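Local structure of phosphoribosylaminoimidazole-succinocarboxamide synthase (Ehrlichia chaffeensis str. Arkansas, 3KRE) at residues F77-L82 against K88-S93; L177-I182 against L199-L204; T106-E111 against S210-A215. The protein catalyses the ATP-dependent joining of L-aspartate to carboxyaminoimidazole ribonucleotide, giving SAICAR in de novo purine biosynthesis. All coordinates share one frame; numbering follows the deposited sequence.

Contact 1 (F77-L82 against K88-S93); sequences FLMKKL and KTHFIS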
ATOM      1  N   PHE A  77      10.283   4.566  -4.779  1.00  5.48           N
ATOM      2  CA  PHE A  77      11.471   3.969  -4.214  1.00  5.23           C
ATOM      3  C   PHE A  77      11.263   2.506  -3.867  1.00  5.70           C
ATOM      4  O   PHE A  77      12.080   1.654  -4.225  1.00  6.20           O
ATOM      5  CB  PHE A  77      11.939   4.764  -2.970  1.00  5.22           C
ATOM      6  CG  PHE A  77      13.171   4.226  -2.334  1.00  6.53           C
ATOM      7  CD1 PHE A  77      14.435   4.599  -2.797  1.00 10.19           C
ATOM      8  CD2 PHE A  77      13.077   3.332  -1.285  1.00  6.12           C
ATOM      9  CE1 PHE A  77      15.568   4.107  -2.202  1.00 10.55           C
ATOM     10  CE2 PHE A  77      14.190   2.821  -0.711  1.00  9.35           C
ATOM     11  CZ  PHE A  77      15.442   3.205  -1.157  1.00 11.65           C
ATOM     12  N   LEU A  78      10.212   2.227  -3.099  1.00  4.34           N
ATOM     13  CA  LEU A  78       9.902   0.856  -2.670  1.00  5.73           C
ATOM     14  C   LEU A  78       9.465  -0.064  -3.830  1.00  6.06           C
ATOM     15  O   LEU A  78       9.853  -1.252  -3.872  1.00  5.48           O
ATOM     16  CB  LEU A  78       8.841   0.875  -1.558  1.00  5.48           C
ATOM     17  CG  LEU A  78       9.323   1.512  -0.222  1.00  5.35           C
ATOM     18  CD1 LEU A  78       8.173   1.585   0.784  1.00  4.14           C
ATOM     19  CD2 LEU A  78      10.621   0.855   0.448  1.00  3.59           C
ATOM     20  N   MET A  79       8.729   0.477  -4.795  1.00  5.20           N
ATOM     21  CA  MET A  79       8.403  -0.305  -5.994  1.00  7.27           C
ATOM     22  C   MET A  79       9.702  -0.791  -6.673  1.00  6.24           C
ATOM     23  O   MET A  79       9.847  -1.965  -7.000  1.00  6.02           O
ATOM     24  CB  MET A  79       7.570   0.526  -7.002  1.00  7.22           C
ATOM     25  CG  MET A  79       6.099   0.817  -6.604  1.00  8.99           C
ATOM     26  SD  MET A  79       5.014  -0.556  -7.013  1.00 10.63           S
ATOM     27  CE  MET A  79       3.491  -0.084  -6.181  1.00  6.38           C
ATOM     28  N   LYS A  80      10.654   0.117  -6.867  1.00  6.87           N
ATOM     29  CA  LYS A  80      11.910  -0.226  -7.472  1.00  7.23           C
ATOM     30  C   LYS A  80      12.710  -1.237  -6.651  1.00  7.11           C
ATOM     31  O   LYS A  80      13.307  -2.130  -7.232  1.00  6.62           O
ATOM     32  CB  LYS A  80      12.728   1.040  -7.748  1.00  7.95           C
ATOM     33  CG  LYS A  80      14.105   0.802  -8.279  1.00 11.09           C
ATOM     34  CD  LYS A  80      14.088   0.065  -9.647  1.00 12.45           C
ATOM     35  CE  LYS A  80      15.387   0.269 -10.399  1.00 15.78           C
ATOM     36  NZ  LYS A  80      16.533  -0.334  -9.645  1.00 17.18           N
ATOM     37  N   LYS A  81      12.718  -1.109  -5.320  1.00  6.18           N
ATOM     38  CA  LYS A  81      13.323  -2.138  -4.475  1.00  6.47           C
ATOM     39  C   LYS A  81      12.696  -3.509  -4.670  1.00  5.80           C
ATOM     40  O   LYS A  81      13.390  -4.522  -4.695  1.00  6.29           O
ATOM     41  CB  LYS A  81      13.240  -1.718  -3.021  1.00  6.99           C
ATOM     42  CG  LYS A  81      14.166  -0.563  -2.635  1.00  8.79           C
ATOM     43  CD  LYS A  81      15.596  -0.912  -2.923  1.00 13.34           C
ATOM     44  CE  LYS A  81      16.554   0.135  -2.438  1.00 17.01           C
ATOM     45  NZ  LYS A  81      17.896  -0.487  -2.199  1.00 20.18           N
ATOM     46  N   LEU A  82      11.387  -3.538  -4.844  1.00  5.79           N
ATOM     47  CA  LEU A  82      10.670  -4.785  -5.082  1.00  5.46           C
ATOM     48  C   LEU A  82      10.934  -5.310  -6.477  1.00  4.92           C
ATOM     49  O   LEU A  82      11.183  -6.488  -6.633  1.00  4.40           O
ATOM     50  CB  LEU A  82       9.177  -4.631  -4.829  1.00  5.67           C
ATOM     51  CG  LEU A  82       8.778  -4.327  -3.380  1.00  8.12           C
ATOM     52  CD1 LEU A  82       7.265  -4.029  -3.300  1.00  9.12           C
ATOM     53  CD2 LEU A  82       9.152  -5.504  -2.448  1.00  4.58           C
ATOM     54  N   LYS A  88       6.862  -8.230  -9.899  1.00  5.08           N
ATOM     55  CA  LYS A  88       6.248  -7.540 -11.031  1.00  5.72           C
ATOM     56  C   LYS A  88       5.372  -6.422 -10.484  1.00  4.83           C
ATOM     57  O   LYS A  88       4.555  -6.663  -9.582  1.00  4.28           O
ATOM     58  CB  LYS A  88       5.416  -8.524 -11.863  1.00  6.31           C
ATOM     59  CG  LYS A  88       6.229  -9.682 -12.401  1.00  8.80           C
ATOM     60  CD  LYS A  88       5.452 -10.685 -13.262  1.00 12.36           C
ATOM     61  CE  LYS A  88       6.377 -11.867 -13.610  1.00 13.90           C
ATOM     62  NZ  LYS A  88       5.685 -12.860 -14.494  1.00 13.92           N
ATOM     63  N   THR A  89       5.511  -5.220 -11.047  1.00  4.07           N
ATOM     64  CA  THR A  89       4.769  -4.059 -10.530  1.00  3.79           C
ATOM     65  C   THR A  89       4.262  -3.215 -11.684  1.00  4.34           C
ATOM     66  O   THR A  89       4.705  -3.390 -12.830  1.00  3.29           O
ATOM     67  CB  THR A  89       5.626  -3.141  -9.662  1.00  4.76           C
ATOM     68  OG1 THR A  89       6.480  -2.360 -10.504  1.00  3.76           O
ATOM     69  CG2 THR A  89       6.475  -3.919  -8.666  1.00  3.35           C
ATOM     70  N   HIS A  90       3.381  -2.267 -11.372  1.00  4.46           N
ATOM     71  CA  HIS A  90       2.916  -1.338 -12.390  1.00  4.54           C
ATOM     72  C   HIS A  90       3.880  -0.165 -12.640  1.00  4.97           C
ATOM     73  O   HIS A  90       3.673   0.660 -13.530  1.00  5.66           O
ATOM     74  CB  HIS A  90       1.523  -0.826 -12.056  1.00  4.63           C
ATOM     75  CG  HIS A  90       1.459   0.100 -10.885  1.00  5.22           C
ATOM     76  ND1 HIS A  90       0.338   0.861 -10.618  1.00  7.51           N
ATOM     77  CD2 HIS A  90       2.377   0.440  -9.962  1.00  4.77           C
ATOM     78  CE1 HIS A  90       0.553   1.583  -9.535  1.00  8.20           C
ATOM     79  NE2 HIS A  90       1.787   1.363  -9.121  1.00  6.61           N
ATOM     80  N   PHE A  91       4.976  -0.116 -11.903  1.00  4.73           N
ATOM     81  CA  PHE A  91       5.806   1.089 -11.939  1.00  5.20           C
ATOM     82  C   PHE A  91       6.646   1.170 -13.220  1.00  4.92           C
ATOM     83  O   PHE A  91       7.340   0.195 -13.604  1.00  5.47           O
ATOM     84  CB  PHE A  91       6.700   1.141 -10.709  1.00  5.17           C
ATOM     85  CG  PHE A  91       7.671   2.286 -10.734  1.00  4.91           C
ATOM     86  CD1 PHE A  91       7.281   3.547 -10.328  1.00  5.38           C
ATOM     87  CD2 PHE A  91       8.984   2.087 -11.154  1.00  8.04           C
ATOM     88  CE1 PHE A  91       8.184   4.609 -10.379  1.00  5.99           C
ATOM     89  CE2 PHE A  91       9.913   3.149 -11.193  1.00  7.93           C
ATOM     90  CZ  PHE A  91       9.504   4.406 -10.794  1.00  8.14           C
ATOM     91  N   ILE A  92       6.563   2.309 -13.908  1.00  4.03           N
ATOM     92  CA  ILE A  92       7.426   2.563 -15.075  1.00  4.18           C
ATOM     93  C   ILE A  92       8.522   3.583 -14.795  1.00  4.69           C
ATOM     94  O   ILE A  92       9.712   3.297 -15.012  1.00  4.68           O
ATOM     95  CB  ILE A  92       6.619   2.977 -16.320  1.00  5.30           C
ATOM     96  CG1 ILE A  92       5.626   1.869 -16.681  1.00  4.21           C
ATOM     97  CG2 ILE A  92       7.585   3.298 -17.503  1.00  4.09           C
ATOM     98  CD1 ILE A  92       4.590   2.272 -17.767  1.00  5.59           C
ATOM     99  N   SER A  93       8.152   4.782 -14.353  1.00  4.77           N
ATOM    100  CA  SER A  93       9.139   5.816 -14.126  0.50  5.74           C
ATOM    101  C   SER A  93       8.614   6.884 -13.177  1.00  6.20           C
ATOM    102  O   SER A  93       7.415   7.142 -13.130  1.00  6.80           O
ATOM    103  CB  SER A  93       9.541   6.438 -15.469  0.50  6.25           C
ATOM    104  OG  SER A  93      10.581   7.366 -15.277  0.50  7.72           O
TER

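Contact 2 (L177-I182 against L199-L204); sequences LKINNI and LEFGKL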
ATOM      1  N   LEU A 177       3.867 -12.545   1.004  1.00  6.55           N
ATOM      2  CA  LEU A 177       4.860 -12.905   1.999  1.00  6.74           C
ATOM      3  C   LEU A 177       6.297 -12.541   1.558  1.00  7.36           C
ATOM      4  O   LEU A 177       7.124 -12.149   2.389  1.00  7.35           O
ATOM      5  CB  LEU A 177       4.751 -14.410   2.340  1.00  7.23           C
ATOM      6  CG  LEU A 177       3.425 -14.772   3.013  1.00  9.47           C
ATOM      7  CD1 LEU A 177       3.239 -16.298   3.198  1.00 12.23           C
ATOM      8  CD2 LEU A 177       3.351 -14.002   4.376  1.00  7.70           C
ATOM      9  N   LYS A 178       6.606 -12.701   0.276  1.00  6.79           N
ATOM     10  CA  LYS A 178       7.931 -12.336  -0.235  1.00  7.29           C
ATOM     11  C   LYS A 178       8.113 -10.809  -0.109  1.00  5.99           C
ATOM     12  O   LYS A 178       9.161 -10.334   0.353  1.00  6.70           O
ATOM     13  CB  LYS A 178       8.111 -12.796  -1.690  1.00  7.66           C
ATOM     14  CG  LYS A 178       9.460 -12.420  -2.354  1.00 12.66           C
ATOM     15  CD  LYS A 178       9.669 -13.134  -3.750  1.00 17.81           C
ATOM     16  CE  LYS A 178      10.848 -12.470  -4.555  1.00 18.37           C
ATOM     17  NZ  LYS A 178      11.062 -13.056  -5.914  1.00 21.27           N
ATOM     18  N   ILE A 179       7.083 -10.077  -0.485  1.00  6.47           N
ATOM     19  CA  ILE A 179       7.083  -8.611  -0.363  1.00  5.46           C
ATOM     20  C   ILE A 179       7.263  -8.228   1.102  1.00  6.26           C
ATOM     21  O   ILE A 179       8.036  -7.313   1.426  1.00  3.51           O
ATOM     22  CB  ILE A 179       5.798  -7.987  -1.004  1.00  5.53           C
ATOM     23  CG1 ILE A 179       5.850  -8.131  -2.519  1.00  6.57           C
ATOM     24  CG2 ILE A 179       5.649  -6.478  -0.605  1.00  4.38           C
ATOM     25  CD1 ILE A 179       4.510  -7.988  -3.252  1.00  6.72           C
ATOM     26  N   ASN A 180       6.546  -8.912   2.001  1.00  5.90           N
ATOM     27  CA  ASN A 180       6.702  -8.667   3.425  1.00  6.47           C
ATOM     28  C   ASN A 180       8.164  -8.865   3.845  1.00  6.57           C
ATOM     29  O   ASN A 180       8.732  -8.039   4.545  1.00  6.67           O
ATOM     30  CB  ASN A 180       5.777  -9.579   4.228  1.00  6.60           C
ATOM     31  CG  ASN A 180       5.818  -9.298   5.745  1.00  7.11           C
ATOM     32  OD1 ASN A 180       5.940  -8.150   6.183  1.00  7.34           O
ATOM     33  ND2 ASN A 180       5.715 -10.368   6.549  1.00  4.63           N
ATOM     34  N   ASN A 181       8.782  -9.963   3.420  1.00  6.53           N
ATOM     35  CA  ASN A 181      10.178 -10.201   3.792  1.00  7.74           C
ATOM     36  C   ASN A 181      11.107  -9.104   3.286  1.00  5.74           C
ATOM     37  O   ASN A 181      11.934  -8.613   4.037  1.00  5.49           O
ATOM     38  CB  ASN A 181      10.676 -11.525   3.252  1.00  9.01           C
ATOM     39  CG  ASN A 181      10.029 -12.705   3.939  1.00 14.06           C
ATOM     40  OD1 ASN A 181       9.535 -12.587   5.059  1.00 17.17           O
ATOM     41  ND2 ASN A 181      10.059 -13.870   3.279  1.00 16.20           N
ATOM     42  N   ILE A 182      10.973  -8.755   2.018  1.00  5.84           N
ATOM     43  CA  ILE A 182      11.811  -7.701   1.412  1.00  5.67           C
ATOM     44  C   ILE A 182      11.646  -6.347   2.097  1.00  5.80           C
ATOM     45  O   ILE A 182      12.636  -5.698   2.535  1.00  7.00           O
ATOM     46  CB  ILE A 182      11.523  -7.533  -0.089  1.00  5.74           C
ATOM     47  CG1 ILE A 182      11.820  -8.847  -0.851  1.00  5.87           C
ATOM     48  CG2 ILE A 182      12.339  -6.352  -0.631  1.00  4.71           C
ATOM     49  CD1 ILE A 182      11.099  -8.912  -2.223  1.00  6.60           C
ATOM     50  N   LEU A 199      -1.680  -4.301   0.252  1.00  5.45           N
ATOM     51  CA  LEU A 199      -1.308  -4.392  -1.146  1.00  5.90           C
ATOM     52  C   LEU A 199      -2.545  -4.515  -2.025  1.00  6.42           C
ATOM     53  O   LEU A 199      -3.568  -5.064  -1.599  1.00  6.68           O
ATOM     54  CB  LEU A 199      -0.464  -5.647  -1.399  1.00  6.43           C
ATOM     55  CG  LEU A 199       0.836  -5.748  -0.624  1.00  6.48           C
ATOM     56  CD1 LEU A 199       1.534  -7.087  -0.987  1.00  5.82           C
ATOM     57  CD2 LEU A 199       1.749  -4.507  -0.914  1.00  7.33           C
ATOM     58  N   GLU A 200      -2.437  -4.033  -3.259  1.00  5.58           N
ATOM     59  CA  GLU A 200      -3.410  -4.289  -4.303  1.00  5.93           C
ATOM     60  C   GLU A 200      -2.671  -4.723  -5.534  1.00  5.86           C
ATOM     61  O   GLU A 200      -1.562  -4.231  -5.813  1.00  6.42           O
ATOM     62  CB  GLU A 200      -4.207  -3.011  -4.645  1.00  6.61           C
ATOM     63  CG  GLU A 200      -5.082  -2.577  -3.491  1.00  8.00           C
ATOM     64  CD  GLU A 200      -5.840  -1.301  -3.797  1.00 13.78           C
ATOM     65  OE1 GLU A 200      -6.205  -1.075  -4.977  1.00 16.29           O
ATOM     66  OE2 GLU A 200      -6.103  -0.560  -2.833  1.00 15.74           O
ATOM     67  N   PHE A 201      -3.296  -5.619  -6.279  1.00  5.12           N
ATOM     68  CA  PHE A 201      -2.699  -6.142  -7.491  1.00  6.28           C
ATOM     69  C   PHE A 201      -3.650  -5.928  -8.652  1.00  6.20           C
ATOM     70  O   PHE A 201      -4.865  -5.835  -8.468  1.00  6.23           O
ATOM     71  CB  PHE A 201      -2.454  -7.631  -7.344  1.00  5.15           C
ATOM     72  CG  PHE A 201      -1.339  -7.996  -6.349  1.00  6.29           C
ATOM     73  CD1 PHE A 201      -0.048  -8.272  -6.782  1.00  6.61           C
ATOM     74  CD2 PHE A 201      -1.616  -8.085  -4.988  1.00  5.99           C
ATOM     75  CE1 PHE A 201       0.951  -8.613  -5.839  1.00  6.68           C
ATOM     76  CE2 PHE A 201      -0.595  -8.414  -4.071  1.00  7.18           C
ATOM     77  CZ  PHE A 201       0.642  -8.696  -4.513  1.00  6.23           C
ATOM     78  N   GLY A 202      -3.093  -5.951  -9.859  1.00  6.68           N
ATOM     79  CA  GLY A 202      -3.896  -5.893 -11.068  1.00  7.88           C
ATOM     80  C   GLY A 202      -3.289  -6.766 -12.150  1.00  8.10           C
ATOM     81  O   GLY A 202      -2.249  -7.389 -11.949  1.00  8.89           O
ATOM     82  N   LYS A 203      -3.982  -6.854 -13.261  1.00  9.75           N
ATOM     83  CA  LYS A 203      -3.537  -7.691 -14.349  1.00 10.50           C
ATOM     84  C   LYS A 203      -3.543  -6.881 -15.620  1.00 11.50           C
ATOM     85  O   LYS A 203      -4.346  -5.912 -15.756  1.00 11.22           O
ATOM     86  CB  LYS A 203      -4.438  -8.914 -14.481  1.00 10.69           C
ATOM     87  CG  LYS A 203      -4.268  -9.897 -13.340  1.00 13.40           C
ATOM     88  CD  LYS A 203      -4.701 -11.290 -13.711  1.00 17.91           C
ATOM     89  CE  LYS A 203      -6.148 -11.531 -13.517  1.00 20.80           C
ATOM     90  NZ  LYS A 203      -6.504 -12.929 -14.035  1.00 21.74           N
ATOM     91  N   LEU A 204      -2.634  -7.274 -16.527  1.00 13.16           N
ATOM     92  CA  LEU A 204      -2.531  -6.612 -17.819  1.00 15.11           C
ATOM     93  C   LEU A 204      -3.803  -6.778 -18.589  1.00 15.26           C
ATOM     94  O   LEU A 204      -4.481  -7.842 -18.597  1.00 13.98           O
ATOM     95  CB  LEU A 204      -1.349  -7.073 -18.672  1.00 15.55           C
ATOM     96  CG  LEU A 204       0.077  -7.055 -18.101  1.00 19.73           C
ATOM     97  CD1 LEU A 204       1.047  -7.826 -18.995  1.00 23.54           C
ATOM     98  CD2 LEU A 204       0.549  -5.610 -17.886  1.00 22.45           C
TER

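Contact 3 (T106-E111 against S210-A215); sequences TIIPIE and SDLFLA. With EDO (1,2-ethanediol), chain F.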
ATOM      1  N   THR A 106      -5.956  -3.595 -15.033  1.00 10.55           N
ATOM      2  CA  THR A 106      -7.219  -3.764 -14.332  1.00 11.56           C
ATOM      3  C   THR A 106      -6.962  -4.248 -12.931  1.00 11.02           C
ATOM      4  O   THR A 106      -6.317  -5.270 -12.752  1.00  9.59           O
ATOM      5  CB  THR A 106      -8.168  -4.699 -15.072  1.00 13.26           C
ATOM      6  OG1 THR A 106      -8.408  -4.138 -16.371  1.00 18.45           O
ATOM      7  CG2 THR A 106      -9.499  -4.767 -14.353  1.00 13.12           C
ATOM      8  N   ILE A 107      -7.439  -3.484 -11.953  1.00 11.07           N
ATOM      9  CA  ILE A 107      -7.134  -3.779 -10.563  1.00 11.43           C
ATOM     10  C   ILE A 107      -8.109  -4.858 -10.120  1.00 11.72           C
ATOM     11  O   ILE A 107      -9.305  -4.774 -10.393  1.00 12.40           O
ATOM     12  CB  ILE A 107      -7.243  -2.534  -9.671  1.00 12.31           C
ATOM     13  CG1 ILE A 107      -6.266  -1.454 -10.148  1.00 14.72           C
ATOM     14  CG2 ILE A 107      -6.941  -2.862  -8.190  1.00 10.43           C
ATOM     15  CD1 ILE A 107      -4.827  -1.908 -10.139  1.00 15.04           C
ATOM     16  N   ILE A 108      -7.591  -5.882  -9.475  1.00 10.00           N
ATOM     17  CA  ILE A 108      -8.406  -6.917  -8.837  1.00 10.01           C
ATOM     18  C   ILE A 108      -9.016  -6.313  -7.551  1.00 10.43           C
ATOM     19  O   ILE A 108      -8.328  -5.690  -6.765  1.00 10.00           O
ATOM     20  CB  ILE A 108      -7.551  -8.162  -8.530  1.00  8.76           C
ATOM     21  CG1 ILE A 108      -6.993  -8.773  -9.820  1.00 10.68           C
ATOM     22  CG2 ILE A 108      -8.313  -9.206  -7.662  1.00  9.91           C
ATOM     23  CD1 ILE A 108      -5.647  -9.327  -9.646  1.00 12.38           C
ATOM     24  N   PRO A 109     -10.309  -6.507  -7.326  1.00 12.50           N
ATOM     25  CA  PRO A 109     -10.925  -5.687  -6.281  1.00 12.47           C
ATOM     26  C   PRO A 109     -10.771  -6.291  -4.882  1.00 11.76           C
ATOM     27  O   PRO A 109     -11.762  -6.370  -4.125  1.00 10.64           O
ATOM     28  CB  PRO A 109     -12.387  -5.677  -6.702  1.00 12.95           C
ATOM     29  CG  PRO A 109     -12.592  -7.033  -7.214  1.00 13.46           C
ATOM     30  CD  PRO A 109     -11.284  -7.451  -7.897  1.00 13.82           C
ATOM     31  N   ILE A 110      -9.534  -6.685  -4.555  1.00 11.18           N
ATOM     32  CA  ILE A 110      -9.146  -7.245  -3.251  0.50 10.84           C
ATOM     33  C   ILE A 110      -8.039  -6.384  -2.645  1.00 10.85           C
ATOM     34  O   ILE A 110      -7.119  -5.987  -3.370  1.00 12.62           O
ATOM     35  CB  ILE A 110      -8.559  -8.671  -3.428  0.50 10.28           C
ATOM     36  CG1 ILE A 110      -9.571  -9.596  -4.113  0.50 10.56           C
ATOM     37  CG2 ILE A 110      -8.103  -9.238  -2.080  0.50  8.65           C
ATOM     38  CD1 ILE A 110      -9.002 -10.963  -4.495  0.50 10.52           C
ATOM     39  N   GLU A 111      -8.098  -6.120  -1.356  1.00 10.93           N
ATOM     40  CA  GLU A 111      -6.986  -5.532  -0.609  1.00 10.42           C
ATOM     41  C   GLU A 111      -6.378  -6.693   0.162  1.00  9.07           C
ATOM     42  O   GLU A 111      -7.110  -7.426   0.828  1.00  8.43           O
ATOM     43  CB  GLU A 111      -7.487  -4.494   0.357  1.00 11.58           C
ATOM     44  CG  GLU A 111      -8.086  -3.311  -0.359  1.00 18.40           C
ATOM     45  CD  GLU A 111      -8.393  -2.195   0.572  1.00 24.57           C
ATOM     46  OE1 GLU A 111      -9.333  -2.341   1.383  1.00 32.06           O
ATOM     47  OE2 GLU A 111      -7.717  -1.162   0.480  1.00 30.06           O
ATOM     48  N   SER A 210      -2.182 -12.988 -17.846  1.00  9.10           N
ATOM     49  CA  SER A 210      -1.384 -11.991 -17.150  1.00 10.21           C
ATOM     50  C   SER A 210      -0.986 -12.504 -15.760  1.00 10.08           C
ATOM     51  O   SER A 210      -1.792 -13.121 -15.069  1.00  9.07           O
ATOM     52  CB  SER A 210      -2.202 -10.720 -16.983  1.00  9.96           C
ATOM     53  OG  SER A 210      -1.475  -9.729 -16.321  1.00 10.92           O
ATOM     54  N   ASP A 211       0.244 -12.244 -15.357  1.00 10.64           N
ATOM     55  CA  ASP A 211       0.618 -12.492 -13.960  1.00 11.07           C
ATOM     56  C   ASP A 211       0.054 -11.318 -13.132  1.00 10.56           C
ATOM     57  O   ASP A 211      -0.564 -10.390 -13.674  1.00  9.64           O
ATOM     58  CB  ASP A 211       2.136 -12.642 -13.848  1.00 12.32           C
ATOM     59  CG  ASP A 211       2.603 -13.382 -12.586  1.00 14.37           C
ATOM     60  OD1 ASP A 211       1.794 -13.721 -11.680  1.00 14.82           O
ATOM     61  OD2 ASP A 211       3.828 -13.637 -12.531  1.00 17.18           O
ATOM     62  N   LEU A 212       0.235 -11.391 -11.815  1.00 10.63           N
ATOM     63  CA  LEU A 212      -0.273 -10.415 -10.889  1.00  9.80           C
ATOM     64  C   LEU A 212       0.773  -9.310 -10.735  1.00  9.36           C
ATOM     65  O   LEU A 212       1.945  -9.587 -10.428  1.00  9.23           O
ATOM     66  CB  LEU A 212      -0.536 -11.097  -9.537  1.00  9.80           C
ATOM     67  CG  LEU A 212      -1.595 -12.201  -9.557  1.00 11.72           C
ATOM     68  CD1 LEU A 212      -1.671 -12.928  -8.165  1.00 11.76           C
ATOM     69  CD2 LEU A 212      -2.952 -11.628  -9.986  1.00 13.71           C
ATOM     70  N   PHE A 213       0.366  -8.083 -11.018  1.00  7.94           N
ATOM     71  CA  PHE A 213       1.244  -6.919 -10.930  1.00  6.89           C
ATOM     72  C   PHE A 213       0.884  -6.131  -9.711  1.00  6.20           C
ATOM     73  O   PHE A 213      -0.261  -5.727  -9.554  1.00  6.87           O
ATOM     74  CB  PHE A 213       1.107  -6.043 -12.168  1.00  7.58           C
ATOM     75  CG  PHE A 213       1.744  -6.686 -13.388  1.00  8.12           C
ATOM     76  CD1 PHE A 213       3.015  -6.326 -13.794  1.00  7.05           C
ATOM     77  CD2 PHE A 213       1.098  -7.727 -14.033  1.00 12.35           C
ATOM     78  CE1 PHE A 213       3.618  -6.942 -14.869  1.00 10.33           C
ATOM     79  CE2 PHE A 213       1.728  -8.388 -15.131  1.00 13.31           C
ATOM     80  CZ  PHE A 213       2.947  -7.972 -15.546  1.00 12.20           C
ATOM     81  N   LEU A 214       1.884  -5.809  -8.909  1.00  6.64           N
ATOM     82  CA  LEU A 214       1.651  -4.949  -7.765  1.00  5.82           C
ATOM     83  C   LEU A 214       1.283  -3.525  -8.235  1.00  6.25           C
ATOM     84  O   LEU A 214       1.954  -2.929  -9.097  1.00  6.29           O
ATOM     85  CB  LEU A 214       2.877  -4.888  -6.859  1.00  5.63           C
ATOM     86  CG  LEU A 214       2.653  -4.228  -5.505  1.00  8.46           C
ATOM     87  CD1 LEU A 214       1.725  -5.078  -4.625  1.00  7.89           C
ATOM     88  CD2 LEU A 214       4.021  -4.044  -4.857  1.00  8.79           C
ATOM     89  N   ALA A 215       0.230  -2.985  -7.641  1.00  5.71           N
ATOM     90  CA  ALA A 215      -0.306  -1.680  -8.072  1.00  5.76           C
ATOM     91  C   ALA A 215      -0.482  -0.748  -6.866  1.00  6.34           C
ATOM     92  O   ALA A 215       0.184  -0.923  -5.851  1.00  5.83           O
ATOM     93  CB  ALA A 215      -1.592  -1.918  -8.796  1.00  6.22           C
TER
HETATM   94  C1  EDO F 302      -9.694  -2.905   4.247  1.00 30.82           C
HETATM   95  O1  EDO F 302      -9.595  -1.512   3.925  1.00 32.63           O
HETATM   96  C2  EDO F 302      -8.624  -3.223   5.257  1.00 30.11           C
HETATM   97  O2  EDO F 302      -8.978  -2.509   6.434  1.00 30.24           O

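Contact 1 (F77-L82 against K88-S93)
Helix 67-84 packs against the chain leading into strand 91-94 through one side chain, Met79, which meets Phe91, Thr89 and His90 in turn. Its CB does the first touching, lying 3.9 Å from CB of Phe91 and only slightly farther from CG, so it reaches the root of that side chain rather than the outer part of the ring. Farther out, Met79 SD comes 3.8 Å from Thr89 CB and also brushes the CG2 methyl. The terminal Met79 CE ends 3.7 Å from NE2 of His90, approaching the imidazole obliquely. A bend at chi2 (-83°) swings SD and CE across residues 89-91, so that CB stays by Phe91 while SD reaches Thr89 and CE reaches His90. No hydrogen bond crosses between the segments; the 252 Å² they bury together rests on apolar and sulfur contacts. The polar work is done inside 88-93: Thr89 OG1 accepts from Phe91 N at 3.0 Å, closing an ST turn. That bond ties Thr89 and Phe91 together just where the strand begins, and both direct their CB atoms at the helix. Beyond the turn, Ser93 N lies over one face of the Phe91 ring, 3.8 Å above its plane. A classic beta bulge sets Ile92 and Ser93 together opposite Leu101 of strand 99-107. His90 rests on Val102 and Ile105 of that strand, while Phe91 also touches Ser76 and Ile83. The contact thus joins helix 67-84 to the large antiparallel sheet, with helix 166-189 packed against Leu78 and Leu82.

Contact 2 (L177-I182 against L199-L204)
Ile179 of helix 166-189 drops its CD1 methyl onto two residues of strand 192-204, Leu199 and Phe201, and this small cluster is the whole of the contact. The closest approach is methyl to methyl: Ile179 CD1 lies 3.8 Å from Leu199 CD1, the two side chains reaching for each other tip to tip. Ile179 CG2 also lies 4.2 Å from Leu199 CD1. Phe201 arrives from the opposite direction to Ile179, with ring atom CZ 4.1 Å from CD1 of Ile179. The long branch gets there because CG1 is anti to the carbonyl carbon (chi1 -70°) and the chain is then extended at chi2 (161°), which carries CD1 well clear of the helix. Such reach is needed, since even the nearest CA atoms, those of Ile179 and Leu199, are 9.4 Å apart.

Toward solvent the character changes. Lys178 and Asn181 lie on the exposed side of the helix, with Lys178 NZ hydrogen-bonded to Lys85 O. On the strand, the partly exposed Lys203 forms a salt bridge through NZ with Glu168. Glu200 is a different case, a buried carboxylate on the opposite face of the strand from Leu199 and Phe201, paired through OE2 with Lys144 and Lys198. Ile87 and Phe197 also touch Ile179, while Ile172 and Ser176 of the helix meet Phe201.

With just 109 Å² buried and no hydrogen bond between the segments, the contact is purely hydrophobic: it depends on apolar fit and burial, and by itself would probably fix the direction of the helix only loosely, whereas directional polar bonds are made by residues around the apolar centre.

Contact 3 (T106-E111 against S210-A215)
Ile107 and Ile108 each use their CD1 methyl to meet segment 210-215, one reaching Ala215 and the other Leu212. Ile107 CD1 sits 3.5 Å from Ala215 CB. Ile108 CD1 is 3.6 Å from Leu212 CD2, the two side chains crossing at about a right angle. The pairs meet over opposite faces of strand 192-204, near Gly202, and the segments run along its two edges.

In the next shell, Asp211 OD1 holds the backbone N of Leu212 at 2.8 Å, met from above the carboxylate plane, while OD2 forms salt bridges with Lys88 and Lys171. Ser210 OG donates to Asp211 O at 2.9 Å, in the carbonyl plane and on a lone pair. On the other segment Pro109 centres an inverse gamma turn, with a weak bond from Ile110 N to Ile108 O. Farther along, Glu111 OE1 lies 2.7 Å from O1 of a 1,2-ethanediol, probably from the crystallisation liquor, which also bonds to Asp150.

Backbone bonds join Ile108 to Phe201 and Phe213 to Gly202. Such meetings between side chains of next-nearest strands, over the strand between them, belong to an antiparallel sheet; here the middle strand of the three is 192-204.

In the fold
All three contacts gather on the large antiparallel sheet and are mostly buried, though contact 3 includes the exposed Ile107. Contacts 1 and 2 each lay a helix on that sheet, and the helices meet where Leu82 packs on Ile179 and Ile182. Contact 3 instead relates elements within the sheet, flanking the strand that supplies the second segment of contact 2; Glu200 O and Ala215 N make a probable hydrogen bond between them. Contact 1 is joined to contact 3 by a probable bond from His90 N to Leu214 O. Chemically, contact 1 adds sulfur and imidazole to apolar packing, whereas contacts 2 and 3 are carried by aliphatic methyls, with one aromatic ring in contact 2.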